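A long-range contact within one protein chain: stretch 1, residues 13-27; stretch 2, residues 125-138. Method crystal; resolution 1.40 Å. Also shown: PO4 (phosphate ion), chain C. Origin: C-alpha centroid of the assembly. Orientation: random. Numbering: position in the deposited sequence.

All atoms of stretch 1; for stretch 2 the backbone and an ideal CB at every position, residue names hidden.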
# COMPACT_ATOMS: atom_id res chain seq x y z
N THR A 13 4.39 -4.18 -11.50
CA THR A 13 5.47 -4.30 -12.49
C THR A 13 6.07 -5.70 -12.53
O THR A 13 6.70 -6.08 -13.52
CB THR A 13 6.62 -3.30 -12.27
OG1 THR A 13 7.18 -3.48 -10.96
CG2 THR A 13 6.14 -1.86 -12.41
N CYS A 14 5.87 -6.48 -11.47
CA CYS A 14 6.54 -7.77 -11.36
C CYS A 14 5.58 -8.96 -11.29
O CYS A 14 5.26 -9.56 -12.31
CB CYS A 14 7.56 -7.72 -10.22
SG CYS A 14 8.82 -6.44 -10.50
N ARG A 15 5.08 -9.31 -10.10
CA ARG A 15 4.26 -10.52 -10.00
C ARG A 15 2.91 -10.42 -10.70
O ARG A 15 2.57 -11.29 -11.49
CB ARG A 15 4.07 -10.97 -8.55
CG ARG A 15 5.35 -11.51 -7.91
CD ARG A 15 5.14 -11.78 -6.44
NE ARG A 15 5.07 -10.54 -5.66
CZ ARG A 15 5.11 -10.49 -4.34
NH1 ARG A 15 5.23 -11.62 -3.64
NH2 ARG A 15 5.05 -9.33 -3.72
N SER A 16 2.12 -9.39 -10.42
CA SER A 16 0.78 -9.36 -11.03
C SER A 16 0.78 -9.26 -12.56
O SER A 16 -0.06 -9.88 -13.19
CB SER A 16 -0.17 -8.34 -10.36
OG SER A 16 0.30 -7.01 -10.42
N PRO A 17 1.74 -8.52 -13.16
CA PRO A 17 1.77 -8.57 -14.63
C PRO A 17 2.15 -9.94 -15.17
O PRO A 17 1.67 -10.34 -16.24
CB PRO A 17 2.84 -7.54 -15.00
CG PRO A 17 2.84 -6.59 -13.84
CD PRO A 17 2.61 -7.46 -12.64
N MSE A 18 2.98 -10.69 -14.45
CA MSE A 18 3.29 -12.04 -14.88
C MSE A 18 2.05 -12.93 -14.81
O MSE A 18 1.76 -13.69 -15.74
CB MSE A 18 4.43 -12.65 -14.07
CG MSE A 18 5.80 -12.08 -14.43
SE MSE A 18 7.32 -13.07 -13.71
CE MSE A 18 7.03 -12.72 -11.81
N ALA A 19 1.32 -12.84 -13.71
CA ALA A 19 0.08 -13.58 -13.55
C ALA A 19 -0.88 -13.26 -14.68
O ALA A 19 -1.45 -14.17 -15.30
CB ALA A 19 -0.55 -13.27 -12.20
N ALA A 20 -1.08 -11.97 -14.95
CA ALA A 20 -2.00 -11.55 -15.99
C ALA A 20 -1.55 -12.05 -17.35
O ALA A 20 -2.37 -12.54 -18.13
CB ALA A 20 -2.15 -10.02 -15.99
N ALA A 21 -0.26 -11.97 -17.63
CA ALA A 21 0.24 -12.41 -18.93
C ALA A 21 0.06 -13.91 -19.12
O ALA A 21 -0.30 -14.36 -20.21
CB ALA A 21 1.69 -12.02 -19.11
N LEU A 22 0.33 -14.68 -18.07
CA LEU A 22 0.18 -16.13 -18.16
C LEU A 22 -1.26 -16.52 -18.41
O LEU A 22 -1.54 -17.41 -19.21
CB LEU A 22 0.71 -16.81 -16.89
CG LEU A 22 2.23 -16.79 -16.77
CD1 LEU A 22 2.61 -17.09 -15.34
CD2 LEU A 22 2.82 -17.83 -17.72
N LEU A 23 -2.20 -15.85 -17.75
CA LEU A 23 -3.60 -16.22 -17.93
C LEU A 23 -4.09 -15.76 -19.29
O LEU A 23 -4.77 -16.52 -20.00
CB LEU A 23 -4.47 -15.65 -16.80
CG LEU A 23 -5.97 -15.94 -16.89
CD1 LEU A 23 -6.23 -17.45 -16.98
CD2 LEU A 23 -6.71 -15.32 -15.70
N GLU A 24 -3.73 -14.54 -19.68
CA GLU A 24 -4.18 -13.98 -20.95
C GLU A 24 -3.66 -14.80 -22.12
O GLU A 24 -4.36 -14.99 -23.12
CB GLU A 24 -3.73 -12.51 -21.06
CG GLU A 24 -4.09 -11.83 -22.38
CD GLU A 24 -5.58 -11.59 -22.57
OE1 GLU A 24 -6.35 -11.75 -21.59
OE2 GLU A 24 -5.98 -11.23 -23.70
N ASN A 25 -2.45 -15.33 -21.98
CA ASN A 25 -1.87 -16.16 -23.04
C ASN A 25 -2.71 -17.38 -23.38
O ASN A 25 -2.66 -17.88 -24.50
CB ASN A 25 -0.45 -16.61 -22.67
CG ASN A 25 0.36 -17.01 -23.89
OD1 ASN A 25 0.38 -16.30 -24.90
ND2 ASN A 25 1.02 -18.15 -23.80
N LYS A 26 -3.49 -17.86 -22.41
CA LYS A 26 -4.34 -19.03 -22.65
C LYS A 26 -5.55 -18.72 -23.52
O LYS A 26 -6.17 -19.64 -24.07
CB LYS A 26 -4.81 -19.64 -21.34
CG LYS A 26 -3.69 -20.21 -20.47
CD LYS A 26 -4.25 -20.70 -19.14
CE LYS A 26 -3.20 -21.46 -18.35
NZ LYS A 26 -2.84 -22.74 -19.03
N GLN A 27 -5.93 -17.45 -23.60
CA GLN A 27 -7.06 -17.02 -24.42
C GLN A 27 -8.32 -17.83 -24.11
O GLN A 27 -8.99 -18.38 -25.00
CB GLN A 27 -6.71 -17.11 -25.91
CG GLN A 27 -5.71 -16.06 -26.34
CD GLN A 27 -6.32 -14.68 -26.39
OE1 GLN A 27 -7.25 -14.42 -27.16
NE2 GLN A 27 -5.81 -13.77 -25.57
N UNK A 125 14.89 -15.68 -9.19
CA UNK A 125 13.72 -15.56 -8.32
C UNK A 125 12.48 -15.17 -9.12
O UNK A 125 11.38 -15.61 -8.81
CB UNK A 125 13.98 -14.53 -7.22
N UNK A 126 12.66 -14.36 -10.16
CA UNK A 126 11.56 -14.10 -11.10
C UNK A 126 11.10 -15.39 -11.75
O UNK A 126 9.89 -15.60 -11.95
CB UNK A 126 11.99 -13.10 -12.17
N UNK A 127 12.04 -16.25 -12.10
CA UNK A 127 11.69 -17.52 -12.73
C UNK A 127 10.94 -18.40 -11.75
O UNK A 127 9.97 -19.05 -12.11
CB UNK A 127 12.94 -18.24 -13.24
N UNK A 128 11.37 -18.42 -10.49
CA UNK A 128 10.70 -19.20 -9.46
C UNK A 128 9.25 -18.74 -9.30
O UNK A 128 8.32 -19.57 -9.21
CB UNK A 128 11.45 -19.08 -8.13
N UNK A 129 9.07 -17.42 -9.27
CA UNK A 129 7.73 -16.84 -9.16
C UNK A 129 6.89 -17.20 -10.38
O UNK A 129 5.72 -17.59 -10.25
CB UNK A 129 7.81 -15.32 -9.00
N UNK A 130 7.47 -17.08 -11.56
CA UNK A 130 6.78 -17.44 -12.79
C UNK A 130 6.31 -18.89 -12.74
O UNK A 130 5.20 -19.21 -13.15
CB UNK A 130 7.69 -17.22 -14.00
N UNK A 131 7.17 -19.79 -12.26
CA UNK A 131 6.86 -21.21 -12.25
C UNK A 131 5.72 -21.50 -11.28
O UNK A 131 4.83 -22.29 -11.59
CB UNK A 131 8.10 -22.03 -11.88
N UNK A 132 5.74 -20.84 -10.13
CA UNK A 132 4.64 -20.96 -9.17
C UNK A 132 3.35 -20.49 -9.82
O UNK A 132 2.32 -21.15 -9.73
CB UNK A 132 4.93 -20.16 -7.90
N UNK A 133 3.42 -19.34 -10.48
CA UNK A 133 2.25 -18.76 -11.13
C UNK A 133 1.74 -19.63 -12.26
O UNK A 133 0.54 -19.77 -12.43
CB UNK A 133 2.58 -17.36 -11.66
N UNK A 134 2.64 -20.22 -13.04
CA UNK A 134 2.20 -21.07 -14.14
C UNK A 134 1.36 -22.24 -13.61
O UNK A 134 0.29 -22.55 -14.15
CB UNK A 134 3.40 -21.59 -14.93
N UNK A 135 1.85 -22.86 -12.54
CA UNK A 135 1.14 -23.99 -11.94
C UNK A 135 -0.23 -23.57 -11.45
O UNK A 135 -1.23 -24.23 -11.74
CB UNK A 135 1.95 -24.58 -10.79
N UNK A 136 -0.27 -22.45 -10.73
CA UNK A 136 -1.54 -21.99 -10.18
C UNK A 136 -2.51 -21.50 -11.25
O UNK A 136 -3.73 -21.68 -11.12
CB UNK A 136 -1.29 -20.87 -9.17
N UNK A 137 -1.98 -20.91 -12.31
CA UNK A 137 -2.84 -20.38 -13.37
C UNK A 137 -3.38 -21.51 -14.24
O UNK A 137 -4.52 -21.43 -14.74
CB UNK A 137 -2.07 -19.37 -14.23
N UNK A 138 -2.61 -22.58 -14.39
CA UNK A 138 -3.13 -23.78 -15.04
C UNK A 138 -4.31 -24.32 -14.23
O UNK A 138 -5.35 -24.67 -14.80
CB UNK A 138 -2.04 -24.84 -15.18
P PO4 C . 5.53 -5.85 -5.10
O1 PO4 C . 5.16 -4.82 -6.14
O2 PO4 C . 6.23 -5.17 -3.95
O3 PO4 C . 4.31 -6.55 -4.62
O4 PO4 C . 6.50 -6.81 -5.73

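Stretch 2 is helical throughout, and its axis passes 9.7 Å from that of helix 15-25, with 42° between their N-to-C directions. At such spacing side chains must fill the gap, and the positions that face stretch 1 can be sorted by where their CB lies.

Position 125 has nothing of stretch 1 within 5.5 Å of its ideal CB, so many residues would suit it; it is V125.

At position 126 CA-to-CB points sideways, with the ideal CB 4.9 Å from M18 SE. A short side chain would leave C14 SG unreached, whereas a long or aromatic one could extend to it. The residue is Y126, chi1 -81°. Its ring meets C14 edge-on: C14 SG lies 5.0 Å from the ring centroid and 81° off the normal, 3.8 Å from Y126 CE2 and 3.2 Å from Y126 OH. M18 CE also approaches, 4.2 Å from Y126 CD2.

Positions 127 and 128 have no atom of stretch 1 near their CB, which leaves the choice open; they hold R127 and A128.

Position 129 points toward stretch 1, and its ideal CB is already 3.9 Å from M18 CE and 4.7 Å from R15 CG. With that methyl at contact distance, a small apolar residue suits best. A129 makes this contact with CB alone. The CG of R15 passes nearby, but its guanidinium leads away, where R15 NH2 donates a hydrogen bond to O3 of the phosphate at 3.0 Å.

At position 130 CA-to-CB points sideways, and the ideal CB lies 4.2 Å from M18 SE and 5.3 Å from L22 CD1. An aliphatic stem fits here, whether or not a polar end follows. R130 supplies one: its CB packs on M18 SE while its end leads away from stretch 1.

At position 131 CA-to-CB points away and nothing of stretch 1 lies within 5.5 Å of the ideal CB, so a polar residue would suit; it is D131, whose OD1 forms a salt bridge with R130 NH2 at 2.9 Å. Position 132, out of reach, is E132.

Position 133 points toward stretch 1, its ideal CB 3.7 Å from L22 CD1 and 4.9 Å from A19 CA. The apolar surroundings favour a branched aliphatic residue or methionine. L133 extends CD1 to 3.8 Å from M18 CB and CD2 to 4.0 Å from A19 CB. M18 thus sits as a knob among 126, 129, 130 and 133.

At position 134 CA-to-CB points sideways, with the ideal CB 4.6 Å from L22 CD1, so a polar residue with an aliphatic stem is as plausible as an apolar one. E134 joins 130, 133 and 137 in the hole that receives L22.

Positions 135 and 136 have nothing of stretch 1 within 5.5 Å of their ideal CB, so stretch 1 does not restrict them; they are T135 and L136.

Position 137 points toward stretch 1, its ideal CB 4.6 Å from L22 CB and 4.8 Å from K26 CE; a sizeable aliphatic residue is expected. I137 has the largest covered area. Its CD1 reaches L22 CB at 3.7 Å, and its CG2 lies 3.9 Å from L23 CB.

At position 138 CA-to-CB points away, yet K26 NZ is 4.5 Å from the ideal CB, inviting an acidic or other acceptor group. D138 answers with a salt bridge: K26 NZ donates to D138 OD1 at 2.6 Å.

Stretch 2 125-138: VYRAARDELETLID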
# COMPACT_ATOMS: atom_id res chain seq x y z
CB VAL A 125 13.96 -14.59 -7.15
CG1 VAL A 125 12.84 -14.72 -6.13
CG2 VAL A 125 15.30 -14.90 -6.50
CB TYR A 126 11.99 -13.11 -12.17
CG TYR A 126 11.92 -11.67 -11.71
CD1 TYR A 126 12.97 -11.09 -11.00
CD2 TYR A 126 10.81 -10.88 -11.99
CE1 TYR A 126 12.90 -9.78 -10.57
CE2 TYR A 126 10.73 -9.57 -11.56
CZ TYR A 126 11.79 -9.02 -10.86
OH TYR A 126 11.74 -7.71 -10.42
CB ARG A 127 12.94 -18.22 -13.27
CG ARG A 127 12.65 -19.32 -14.28
CD ARG A 127 13.93 -19.86 -14.91
NE ARG A 127 14.56 -18.89 -15.79
CZ ARG A 127 15.78 -18.40 -15.62
NH1 ARG A 127 16.52 -18.80 -14.59
NH2 ARG A 127 16.27 -17.52 -16.48
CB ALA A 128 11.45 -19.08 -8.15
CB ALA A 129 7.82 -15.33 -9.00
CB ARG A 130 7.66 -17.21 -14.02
CG ARG A 130 6.91 -17.46 -15.33
CD ARG A 130 7.89 -17.79 -16.44
NE ARG A 130 8.53 -19.08 -16.18
CZ ARG A 130 9.72 -19.44 -16.66
NH1 ARG A 130 10.41 -18.63 -17.45
NH2 ARG A 130 10.21 -20.63 -16.35
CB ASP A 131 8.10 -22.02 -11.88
CG ASP A 131 9.15 -22.03 -12.98
OD1 ASP A 131 8.78 -21.80 -14.15
OD2 ASP A 131 10.33 -22.29 -12.67
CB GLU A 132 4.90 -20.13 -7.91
CG GLU A 132 6.00 -20.66 -6.98
CD GLU A 132 6.32 -19.69 -5.85
OE1 GLU A 132 5.79 -18.55 -5.88
OE2 GLU A 132 7.11 -20.05 -4.95
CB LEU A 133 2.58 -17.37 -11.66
CG LEU A 133 2.73 -16.28 -10.62
CD1 LEU A 133 3.32 -15.03 -11.26
CD2 LEU A 133 1.37 -15.98 -10.01
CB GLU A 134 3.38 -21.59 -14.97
CG GLU A 134 2.94 -22.54 -16.08
CD GLU A 134 3.83 -22.50 -17.30
OE1 GLU A 134 5.07 -22.39 -17.16
OE2 GLU A 134 3.28 -22.60 -18.42
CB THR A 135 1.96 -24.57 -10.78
OG1 THR A 135 3.22 -25.04 -11.28
CG2 THR A 135 1.20 -25.72 -10.13
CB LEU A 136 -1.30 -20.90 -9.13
CG LEU A 136 -0.53 -21.39 -7.89
CD1 LEU A 136 -0.16 -20.23 -6.99
CD2 LEU A 136 -1.34 -22.41 -7.11
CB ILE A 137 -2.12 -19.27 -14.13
CG1 ILE A 137 -2.04 -18.05 -13.21
CG2 ILE A 137 -2.84 -18.92 -15.42
CD1 ILE A 137 -1.21 -16.96 -13.74
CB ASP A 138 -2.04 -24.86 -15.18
CG ASP A 138 -1.04 -24.54 -16.27
OD1 ASP A 138 -1.29 -23.63 -17.08
OD2 ASP A 138 0.01 -25.23 -16.32
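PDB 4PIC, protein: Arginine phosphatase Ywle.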